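Local coordinates for protein alpha-rhamnosidase (Dictyoglomus thermophilum, PDB 6I60) that probably hydrolyses terminal non-reducing alpha-L-rhamnose residues in alpha-L-rhamnosides, as an alpha-L-rhamnosidase, at residues 362-376 with 428-442. Residues are numbered along the deposited sequence; the frame is centred on the assembly and turned at random.
Sequences GTYVYDFGQNYTGWI and EPRFTYHGFRYVEIL
Phe436 centres the tight side of this contact, with Phe368 at its edge and Tyr372 and Ile376 meeting it obliquely. Its ring and that of Tyr372 have centroids 4.6 Å apart and planes inclined at 54°; CG lies between backbone N and carbonyl carbon in Tyr372 and Phe436 (chi1 67° and 60°), bringing the rings together on one face. Ile376 CG2 reaches both Phe436 CZ (3.7 Å) and Val439 CG2 (3.8 Å), closing the apolar core. Two antiparallel pairings flank it, 363-368 with 438-442 and 371-373 with 434-436, where both chains turn a corner around 369-370 and 437.

At that corner packing gives way to polar contacts: Arg437 and Gly369 are partly exposed, Asp367 buried. The extended Arg437 sends NE to the syn side of Asp367 OD1 (3.0 Å), a salt bridge, while Gly369 N, 2.9 Å from the same OD1, comes from above the carboxylate in an Asx turn.

Farther on, Trp375 lays one indole face over Pro429 O, 3.3 Å from the ring plane, and NE1 bonds weakly to Glu428 OE2 (3.3 Å), also paired with Lys456. A leucine there, lacking the indole N-H, would probably leave Glu428 OE2 without this partner and Pro429 O without its covering ring.

Within the concanavalin-like domain, strand 438-442 runs between 363-368 and 388-394, and Val439 packs on Ile391; Tyr372 reaches Trp484 of helix 473-488, in the six-hairpin glycosidase domain.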
# COMPACT_ATOMS: atom_id res chain seq x y z
N GLY A 362 5.13 39.42 -9.65
CA GLY A 362 3.93 38.94 -9.00
C GLY A 362 3.84 37.43 -8.86
O GLY A 362 2.98 36.95 -8.11
N THR A 363 4.69 36.68 -9.55
CA THR A 363 4.70 35.23 -9.50
C THR A 363 5.83 34.78 -8.58
O THR A 363 6.99 35.15 -8.79
CB THR A 363 4.88 34.63 -10.90
OG1 THR A 363 3.87 35.15 -11.77
CG2 THR A 363 4.78 33.12 -10.86
N TYR A 364 5.50 33.99 -7.56
CA TYR A 364 6.46 33.49 -6.59
C TYR A 364 6.44 31.97 -6.58
O TYR A 364 5.37 31.36 -6.46
CB TYR A 364 6.17 34.06 -5.20
CG TYR A 364 6.37 35.56 -5.14
CD1 TYR A 364 5.32 36.42 -5.41
CD2 TYR A 364 7.61 36.10 -4.84
CE1 TYR A 364 5.49 37.79 -5.37
CE2 TYR A 364 7.79 37.47 -4.79
CZ TYR A 364 6.73 38.31 -5.06
OH TYR A 364 6.92 39.68 -5.02
N VAL A 365 7.62 31.36 -6.70
CA VAL A 365 7.76 29.92 -6.85
C VAL A 365 8.45 29.37 -5.61
O VAL A 365 9.47 29.91 -5.16
CB VAL A 365 8.55 29.56 -8.11
CG1 VAL A 365 8.95 28.10 -8.08
CG2 VAL A 365 7.74 29.88 -9.36
N TYR A 366 7.90 28.29 -5.06
CA TYR A 366 8.47 27.60 -3.91
C TYR A 366 9.03 26.25 -4.32
O TYR A 366 8.49 25.58 -5.21
CB TYR A 366 7.43 27.42 -2.81
CG TYR A 366 7.11 28.68 -2.04
CD1 TYR A 366 6.22 29.62 -2.55
CD2 TYR A 366 7.69 28.93 -0.81
CE1 TYR A 366 5.93 30.77 -1.85
CE2 TYR A 366 7.40 30.08 -0.10
CZ TYR A 366 6.52 30.99 -0.63
OH TYR A 366 6.23 32.14 0.07
N ASP A 367 10.11 25.84 -3.66
CA ASP A 367 10.70 24.52 -3.86
C ASP A 367 10.74 23.81 -2.52
O ASP A 367 11.29 24.33 -1.55
CB ASP A 367 12.11 24.64 -4.45
CG ASP A 367 12.76 23.28 -4.67
OD1 ASP A 367 12.05 22.26 -4.59
OD2 ASP A 367 13.98 23.24 -4.92
N PHE A 368 10.14 22.62 -2.46
CA PHE A 368 10.11 21.84 -1.24
C PHE A 368 11.27 20.86 -1.12
O PHE A 368 11.42 20.21 -0.08
CB PHE A 368 8.79 21.08 -1.13
CG PHE A 368 7.65 21.91 -0.61
CD1 PHE A 368 7.55 22.20 0.74
CD2 PHE A 368 6.69 22.40 -1.48
CE1 PHE A 368 6.50 22.97 1.22
CE2 PHE A 368 5.64 23.17 -1.00
CZ PHE A 368 5.55 23.45 0.35
N GLY A 369 12.10 20.75 -2.16
CA GLY A 369 13.24 19.85 -2.14
C GLY A 369 12.91 18.38 -2.28
O GLY A 369 13.82 17.55 -2.20
N GLN A 370 11.64 18.03 -2.49
CA GLN A 370 11.24 16.63 -2.58
C GLN A 370 9.92 16.55 -3.32
O GLN A 370 9.01 17.35 -3.08
CB GLN A 370 11.11 16.00 -1.18
CG GLN A 370 10.41 14.65 -1.16
CD GLN A 370 11.30 13.53 -1.63
OE1 GLN A 370 12.46 13.42 -1.21
NE2 GLN A 370 10.78 12.68 -2.51
N ASN A 371 9.83 15.59 -4.24
CA ASN A 371 8.59 15.31 -4.96
C ASN A 371 7.69 14.47 -4.06
O ASN A 371 7.95 13.29 -3.84
CB ASN A 371 8.89 14.59 -6.27
CG ASN A 371 7.72 14.59 -7.22
OD1 ASN A 371 6.58 14.84 -6.83
ND2 ASN A 371 7.99 14.31 -8.49
N TYR A 372 6.62 15.09 -3.54
CA TYR A 372 5.71 14.39 -2.64
C TYR A 372 4.27 14.54 -3.12
O TYR A 372 4.03 15.00 -4.24
CB TYR A 372 5.86 14.91 -1.21
CG TYR A 372 5.41 16.34 -1.00
CD1 TYR A 372 6.12 17.40 -1.56
CD2 TYR A 372 4.29 16.64 -0.24
CE1 TYR A 372 5.72 18.71 -1.37
CE2 TYR A 372 3.88 17.95 -0.05
CZ TYR A 372 4.60 18.98 -0.61
OH TYR A 372 4.20 20.28 -0.42
N THR A 373 3.31 14.15 -2.28
CA THR A 373 1.90 14.18 -2.65
C THR A 373 1.08 14.85 -1.57
O THR A 373 1.42 14.81 -0.38
CB THR A 373 1.36 12.77 -2.89
OG1 THR A 373 1.74 11.91 -1.81
CG2 THR A 373 1.91 12.21 -4.18
N GLY A 374 -0.01 15.47 -1.99
CA GLY A 374 -0.89 16.18 -1.08
C GLY A 374 -1.24 17.57 -1.56
O GLY A 374 -1.50 17.78 -2.75
N TRP A 375 -1.24 18.53 -0.64
CA TRP A 375 -1.56 19.91 -0.97
C TRP A 375 -0.71 20.82 -0.09
O TRP A 375 0.18 20.36 0.63
CB TRP A 375 -3.06 20.17 -0.79
CG TRP A 375 -3.59 19.78 0.56
CD1 TRP A 375 -3.41 20.45 1.74
CD2 TRP A 375 -4.37 18.63 0.88
NE1 TRP A 375 -4.04 19.79 2.76
CE2 TRP A 375 -4.64 18.67 2.26
CE3 TRP A 375 -4.88 17.56 0.12
CZ2 TRP A 375 -5.39 17.69 2.91
CZ3 TRP A 375 -5.62 16.59 0.77
CH2 TRP A 375 -5.87 16.66 2.14
N ILE A 376 -0.99 22.12 -0.14
CA ILE A 376 -0.28 23.09 0.67
C ILE A 376 -1.30 23.91 1.45
O ILE A 376 -2.49 23.94 1.13
CB ILE A 376 0.62 24.02 -0.17
CG1 ILE A 376 -0.23 24.95 -1.05
CG2 ILE A 376 1.58 23.22 -1.03
CD1 ILE A 376 0.34 26.33 -1.17
N GLU A 428 -6.51 25.35 3.00
CA GLU A 428 -6.02 24.10 2.45
C GLU A 428 -7.12 23.44 1.65
O GLU A 428 -8.29 23.47 2.06
CB GLU A 428 -5.53 23.13 3.55
CG GLU A 428 -5.06 23.78 4.84
CD GLU A 428 -4.68 22.75 5.89
OE1 GLU A 428 -4.92 23.00 7.09
OE2 GLU A 428 -4.14 21.68 5.52
N PRO A 429 -6.80 22.85 0.50
CA PRO A 429 -7.82 22.10 -0.24
C PRO A 429 -8.22 20.84 0.51
O PRO A 429 -7.43 20.23 1.23
CB PRO A 429 -7.11 21.76 -1.56
CG PRO A 429 -5.93 22.68 -1.63
CD PRO A 429 -5.52 22.92 -0.22
N ARG A 430 -9.48 20.45 0.32
CA ARG A 430 -10.06 19.31 1.03
C ARG A 430 -10.57 18.21 0.12
O ARG A 430 -10.79 17.09 0.60
CB ARG A 430 -11.21 19.77 1.93
CG ARG A 430 -12.16 20.73 1.25
CD ARG A 430 -13.48 20.86 1.98
NE ARG A 430 -13.35 21.51 3.29
CZ ARG A 430 -12.97 22.77 3.48
NH1 ARG A 430 -12.66 23.55 2.45
NH2 ARG A 430 -12.89 23.25 4.71
N PHE A 431 -10.77 18.48 -1.17
CA PHE A 431 -11.36 17.51 -2.10
C PHE A 431 -10.47 17.26 -3.30
O PHE A 431 -10.96 17.01 -4.41
CB PHE A 431 -12.75 17.98 -2.54
CG PHE A 431 -13.77 17.99 -1.44
CD1 PHE A 431 -13.87 16.92 -0.56
CD2 PHE A 431 -14.64 19.06 -1.29
CE1 PHE A 431 -14.81 16.93 0.45
CE2 PHE A 431 -15.58 19.07 -0.28
CZ PHE A 431 -15.67 18.00 0.59
N THR A 432 -9.15 17.33 -3.11
CA THR A 432 -8.20 17.11 -4.19
C THR A 432 -6.83 16.81 -3.59
O THR A 432 -6.62 16.95 -2.38
CB THR A 432 -8.12 18.32 -5.13
OG1 THR A 432 -7.09 18.12 -6.10
CG2 THR A 432 -7.82 19.58 -4.33
N TYR A 433 -5.91 16.39 -4.45
CA TYR A 433 -4.52 16.23 -4.07
C TYR A 433 -3.66 16.29 -5.32
O TYR A 433 -4.12 15.95 -6.42
CB TYR A 433 -4.28 14.93 -3.29
CG TYR A 433 -4.18 13.67 -4.12
CD1 TYR A 433 -2.95 13.19 -4.54
CD2 TYR A 433 -5.32 12.95 -4.47
CE1 TYR A 433 -2.85 12.04 -5.29
CE2 TYR A 433 -5.23 11.79 -5.22
CZ TYR A 433 -3.99 11.34 -5.63
OH TYR A 433 -3.89 10.19 -6.38
N HIS A 434 -2.42 16.73 -5.16
CA HIS A 434 -1.49 16.87 -6.26
C HIS A 434 -0.16 16.21 -5.92
O HIS A 434 0.20 16.08 -4.74
CB HIS A 434 -1.25 18.35 -6.63
CG HIS A 434 -2.43 19.23 -6.37
ND1 HIS A 434 -3.51 19.30 -7.23
CD2 HIS A 434 -2.69 20.10 -5.37
CE1 HIS A 434 -4.39 20.16 -6.76
NE2 HIS A 434 -3.92 20.66 -5.63
N GLY A 435 0.56 15.80 -6.96
CA GLY A 435 1.92 15.32 -6.81
C GLY A 435 2.89 16.34 -7.37
O GLY A 435 2.80 16.70 -8.54
N PHE A 436 3.81 16.82 -6.54
CA PHE A 436 4.60 17.97 -6.94
C PHE A 436 5.84 18.08 -6.07
O PHE A 436 5.94 17.47 -5.00
CB PHE A 436 3.78 19.26 -6.86
CG PHE A 436 3.27 19.56 -5.48
CD1 PHE A 436 2.13 18.92 -4.99
CD2 PHE A 436 3.92 20.47 -4.66
CE1 PHE A 436 1.66 19.19 -3.72
CE2 PHE A 436 3.45 20.74 -3.39
CZ PHE A 436 2.32 20.10 -2.92
N ARG A 437 6.79 18.88 -6.55
CA ARG A 437 7.91 19.36 -5.76
C ARG A 437 7.93 20.87 -5.62
O ARG A 437 8.41 21.38 -4.61
CB ARG A 437 9.24 18.89 -6.37
CG ARG A 437 10.47 19.23 -5.55
CD ARG A 437 11.75 19.02 -6.36
NE ARG A 437 12.91 19.64 -5.72
CZ ARG A 437 14.16 19.25 -5.92
NH1 ARG A 437 14.43 18.24 -6.73
NH2 ARG A 437 15.16 19.87 -5.29
N TYR A 438 7.41 21.59 -6.61
CA TYR A 438 7.40 23.04 -6.64
C TYR A 438 5.97 23.55 -6.62
O TYR A 438 5.03 22.84 -6.98
CB TYR A 438 8.14 23.58 -7.87
CG TYR A 438 9.46 22.89 -8.15
CD1 TYR A 438 9.51 21.73 -8.93
CD2 TYR A 438 10.65 23.38 -7.64
CE1 TYR A 438 10.71 21.09 -9.18
CE2 TYR A 438 11.86 22.75 -7.90
CZ TYR A 438 11.88 21.61 -8.67
OH TYR A 438 13.07 20.97 -8.93
N VAL A 439 5.82 24.81 -6.21
CA VAL A 439 4.51 25.44 -6.08
C VAL A 439 4.63 26.87 -6.59
O VAL A 439 5.55 27.60 -6.21
CB VAL A 439 4.02 25.43 -4.62
CG1 VAL A 439 3.06 26.58 -4.35
CG2 VAL A 439 3.35 24.10 -4.30
N GLU A 440 3.70 27.27 -7.45
CA GLU A 440 3.63 28.64 -7.96
C GLU A 440 2.38 29.31 -7.42
O GLU A 440 1.29 28.74 -7.48
CB GLU A 440 3.62 28.65 -9.49
CG GLU A 440 3.20 29.99 -10.08
CD GLU A 440 2.84 29.89 -11.55
OE1 GLU A 440 3.74 29.56 -12.36
OE2 GLU A 440 1.67 30.13 -11.90
N ILE A 441 2.54 30.52 -6.88
CA ILE A 441 1.43 31.28 -6.32
C ILE A 441 1.38 32.64 -7.01
O ILE A 441 2.37 33.39 -6.99
CB ILE A 441 1.56 31.45 -4.80
CG1 ILE A 441 1.67 30.08 -4.12
CG2 ILE A 441 0.38 32.24 -4.24
CD1 ILE A 441 2.71 30.03 -3.04
N LEU A 442 0.24 32.95 -7.61
CA LEU A 442 0.02 34.24 -8.26
C LEU A 442 -1.12 34.95 -7.55
O LEU A 442 -2.16 34.34 -7.27
CB LEU A 442 -0.30 34.06 -9.75
CG LEU A 442 -0.60 35.36 -10.51
CD1 LEU A 442 0.63 35.81 -11.30
CD2 LEU A 442 -1.80 35.19 -11.43